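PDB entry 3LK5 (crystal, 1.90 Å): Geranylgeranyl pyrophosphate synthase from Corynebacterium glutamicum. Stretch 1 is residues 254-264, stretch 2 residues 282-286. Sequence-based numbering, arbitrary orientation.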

# COMPACT_ATOMS: atom_id res chain seq x y z
N GLN A 254 5.87 -21.37 -10.32
CA GLN A 254 5.47 -20.41 -11.35
C GLN A 254 5.54 -21.07 -12.74
O GLN A 254 4.68 -20.84 -13.59
CB GLN A 254 6.39 -19.20 -11.39
CG GLN A 254 5.83 -18.14 -12.39
CD GLN A 254 4.43 -17.74 -12.04
OE1 GLN A 254 4.17 -17.39 -10.90
NE2 GLN A 254 3.51 -17.82 -13.00
N LEU A 255 6.60 -21.85 -12.95
CA LEU A 255 6.71 -22.58 -14.26
C LEU A 255 5.52 -23.50 -14.50
O LEU A 255 4.98 -23.55 -15.61
CB LEU A 255 8.01 -23.35 -14.37
CG LEU A 255 9.31 -22.52 -14.35
CD1 LEU A 255 10.50 -23.50 -14.35
CD2 LEU A 255 9.39 -21.55 -15.55
N ARG A 256 5.10 -24.22 -13.46
CA ARG A 256 3.90 -25.08 -13.56
C ARG A 256 2.68 -24.22 -13.88
O ARG A 256 1.83 -24.61 -14.70
CB ARG A 256 3.65 -25.89 -12.27
CG ARG A 256 2.34 -26.74 -12.29
CD ARG A 256 2.29 -27.73 -13.51
NE ARG A 256 3.36 -28.72 -13.38
CZ ARG A 256 3.91 -29.41 -14.38
NH1 ARG A 256 3.51 -29.23 -15.64
NH2 ARG A 256 4.89 -30.28 -14.09
N ASP A 257 2.56 -23.09 -13.18
CA ASP A 257 1.44 -22.18 -13.40
C ASP A 257 1.42 -21.62 -14.85
O ASP A 257 0.34 -21.47 -15.45
CB ASP A 257 1.48 -21.03 -12.36
CG ASP A 257 0.75 -21.40 -11.05
OD1 ASP A 257 0.32 -22.57 -10.86
OD2 ASP A 257 0.61 -20.51 -10.18
N ASP A 258 2.61 -21.34 -15.40
CA ASP A 258 2.72 -20.91 -16.80
C ASP A 258 2.23 -22.03 -17.74
O ASP A 258 1.49 -21.74 -18.67
CB ASP A 258 4.15 -20.57 -17.17
CG ASP A 258 4.73 -19.41 -16.37
OD1 ASP A 258 3.99 -18.58 -15.79
OD2 ASP A 258 5.96 -19.33 -16.35
N LEU A 259 2.60 -23.28 -17.48
CA LEU A 259 2.15 -24.37 -18.36
C LEU A 259 0.64 -24.53 -18.26
O LEU A 259 -0.04 -24.65 -19.30
CB LEU A 259 2.88 -25.69 -18.06
CG LEU A 259 4.39 -25.71 -18.29
CD1 LEU A 259 4.98 -27.08 -17.98
CD2 LEU A 259 4.74 -25.32 -19.78
N LEU A 260 0.10 -24.46 -17.04
CA LEU A 260 -1.35 -24.53 -16.86
C LEU A 260 -2.08 -23.37 -17.54
O LEU A 260 -3.18 -23.57 -18.05
CB LEU A 260 -1.77 -24.59 -15.37
CG LEU A 260 -1.46 -25.89 -14.63
CD1 LEU A 260 -1.66 -25.65 -13.10
CD2 LEU A 260 -2.27 -27.13 -15.14
N GLY A 261 -1.48 -22.19 -17.56
CA GLY A 261 -2.13 -21.00 -18.17
C GLY A 261 -2.23 -21.10 -19.69
O GLY A 261 -2.97 -20.34 -20.33
N VAL A 262 -1.52 -22.06 -20.27
CA VAL A 262 -1.61 -22.31 -21.71
C VAL A 262 -2.30 -23.66 -21.98
O VAL A 262 -3.24 -23.76 -22.79
CB VAL A 262 -0.19 -22.23 -22.32
CG1 VAL A 262 -0.17 -22.72 -23.77
CG2 VAL A 262 0.30 -20.79 -22.24
N PHE A 263 -1.85 -24.71 -21.28
CA PHE A 263 -2.28 -26.06 -21.61
C PHE A 263 -3.30 -26.65 -20.65
O PHE A 263 -3.75 -27.77 -20.84
CB PHE A 263 -1.08 -27.00 -21.70
CG PHE A 263 -0.08 -26.61 -22.73
CD1 PHE A 263 -0.38 -26.77 -24.09
CD2 PHE A 263 1.16 -26.09 -22.37
CE1 PHE A 263 0.54 -26.42 -25.06
CE2 PHE A 263 2.11 -25.74 -23.33
CZ PHE A 263 1.77 -25.91 -24.71
N GLY A 264 -3.66 -25.91 -19.60
CA GLY A 264 -4.56 -26.50 -18.62
C GLY A 264 -6.02 -26.25 -18.89
O GLY A 264 -6.40 -25.20 -19.43
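Stretch 2, residues 282-286: RTVLL

Stretch 1 is the last part of a helix that begins earlier in the chain and runs through Phe263; Gly264 is the first residue to leave helical phi/psi, at -91/150. The i to i-4 hydrogen bonds are regular at first, as in Asp258 N to Gln254 O at 2.8 Å. The Val262 amide departs locally, with Val262 N bonding Leu259 O at 3.1 Å and only weakly Asp258 O at 3.4 Å; Phe263 N to Leu259 O (2.7 Å) and Gly264 N to Leu260 O (2.8 Å) keep the pattern. Stretch 2 enters in extended form, with Arg282 and Thr283 at phi/psi of -93/77 and -88/165, and turns into a new helix at Val284 that continues beyond Leu286. Thr283 is its N-cap: chi1 near 58° (p) places Thr283 OG1 to accept from Leu286 N at 2.9 Å, giving that amide a partner in the first turn, where no preceding helical carbonyl is available.

Asp258 CA lies 6.7 Å from Thr283 CA, and Leu255 CA lies 7.5 Å from Val284 CA. Thr283 is thus by mid-stretch, Val284 near its start, and Leu285 against its later residues, so stretch 2 runs across the helix rather than along it. The contact buries 285 Å², both sides summed, and no direct hydrogen bond crosses it.

Leu285 is the center of the packing. Its CA-to-CB bond points toward stretch 1, and its side chain (t, p) fits as a knob into a hole formed by Asp258, Leu259, Val262 and Phe263. Leu259 CD2 touches both methyls, 3.9 Å from Leu285 CD1 and 4.0 Å from Leu285 CD2; Leu285 CD2 also lies 3.9 Å from Val262 CG2 and 4.1 Å from Phe263 CE2, oblique to the ring. Leu259 and Phe263 start sideways, but the ends of their side chains come nearer to stretch 2. Leu255 does the same, bringing Leu255 CD2 to 3.8 Å from Val284 CB.

Asp258 supplies the polar part of the contact. Asp258 OD1 accepts from Gln254 NE2 at 2.9 Å, one turn earlier in the same helix, and lies 3.6 Å from Thr283 CG2. Asp258 OD2 is 4.3 Å from Val284 N and 5.0 Å from Leu285 N, too far for direct bonds, and one water bridges each pair. Both waters donate to Asp258 OD2 at 2.6 Å; water 1 accepts from Leu285 N at 2.9 Å and water 2 from Val284 N at 2.8 Å. The carboxylate is thereby linked through water to two amides at the start of the second helix, while Leu255, Leu259, Val262 and Phe263 make the apolar part with Val284 and Leu285.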

# COMPACT_ATOMS: atom_id res chain seq x y z
N ARG A 282 4.53 -12.58 -20.28
CA ARG A 282 5.90 -12.83 -20.74
C ARG A 282 6.62 -13.92 -19.94
O ARG A 282 7.48 -13.65 -19.10
CB ARG A 282 6.70 -11.52 -20.77
CG ARG A 282 6.15 -10.55 -21.78
CD ARG A 282 6.59 -10.95 -23.18
NE ARG A 282 5.76 -10.34 -24.21
CZ ARG A 282 5.88 -10.59 -25.52
NH1 ARG A 282 6.84 -11.40 -25.99
NH2 ARG A 282 5.06 -9.99 -26.37
N THR A 283 6.27 -15.17 -20.26
CA THR A 283 6.73 -16.31 -19.51
C THR A 283 8.07 -16.86 -20.02
O THR A 283 8.53 -16.54 -21.15
CB THR A 283 5.65 -17.42 -19.57
OG1 THR A 283 5.39 -17.77 -20.94
CG2 THR A 283 4.34 -16.92 -18.94
N VAL A 284 8.69 -17.70 -19.20
CA VAL A 284 9.82 -18.48 -19.65
C VAL A 284 9.41 -19.41 -20.82
O VAL A 284 10.17 -19.55 -21.79
CB VAL A 284 10.42 -19.32 -18.50
CG1 VAL A 284 11.37 -20.41 -19.03
CG2 VAL A 284 11.17 -18.36 -17.50
N LEU A 285 8.22 -20.02 -20.72
CA LEU A 285 7.66 -20.83 -21.82
C LEU A 285 7.65 -20.04 -23.15
O LEU A 285 8.16 -20.51 -24.20
CB LEU A 285 6.22 -21.27 -21.50
CG LEU A 285 5.42 -22.05 -22.56
CD1 LEU A 285 6.08 -23.38 -22.91
CD2 LEU A 285 3.95 -22.24 -22.22
N LEU A 286 7.05 -18.84 -23.11
CA LEU A 286 6.98 -18.01 -24.32
C LEU A 286 8.35 -17.59 -24.84
O LEU A 286 8.59 -17.63 -26.06
CB LEU A 286 6.05 -16.79 -24.12
CG LEU A 286 5.90 -15.84 -25.31
CD1 LEU A 286 5.32 -16.54 -26.59
CD2 LEU A 286 5.09 -14.58 -24.92
O HOH W 1 7.19 -20.73 -18.11
O HOH W 2 7.86 -17.57 -16.50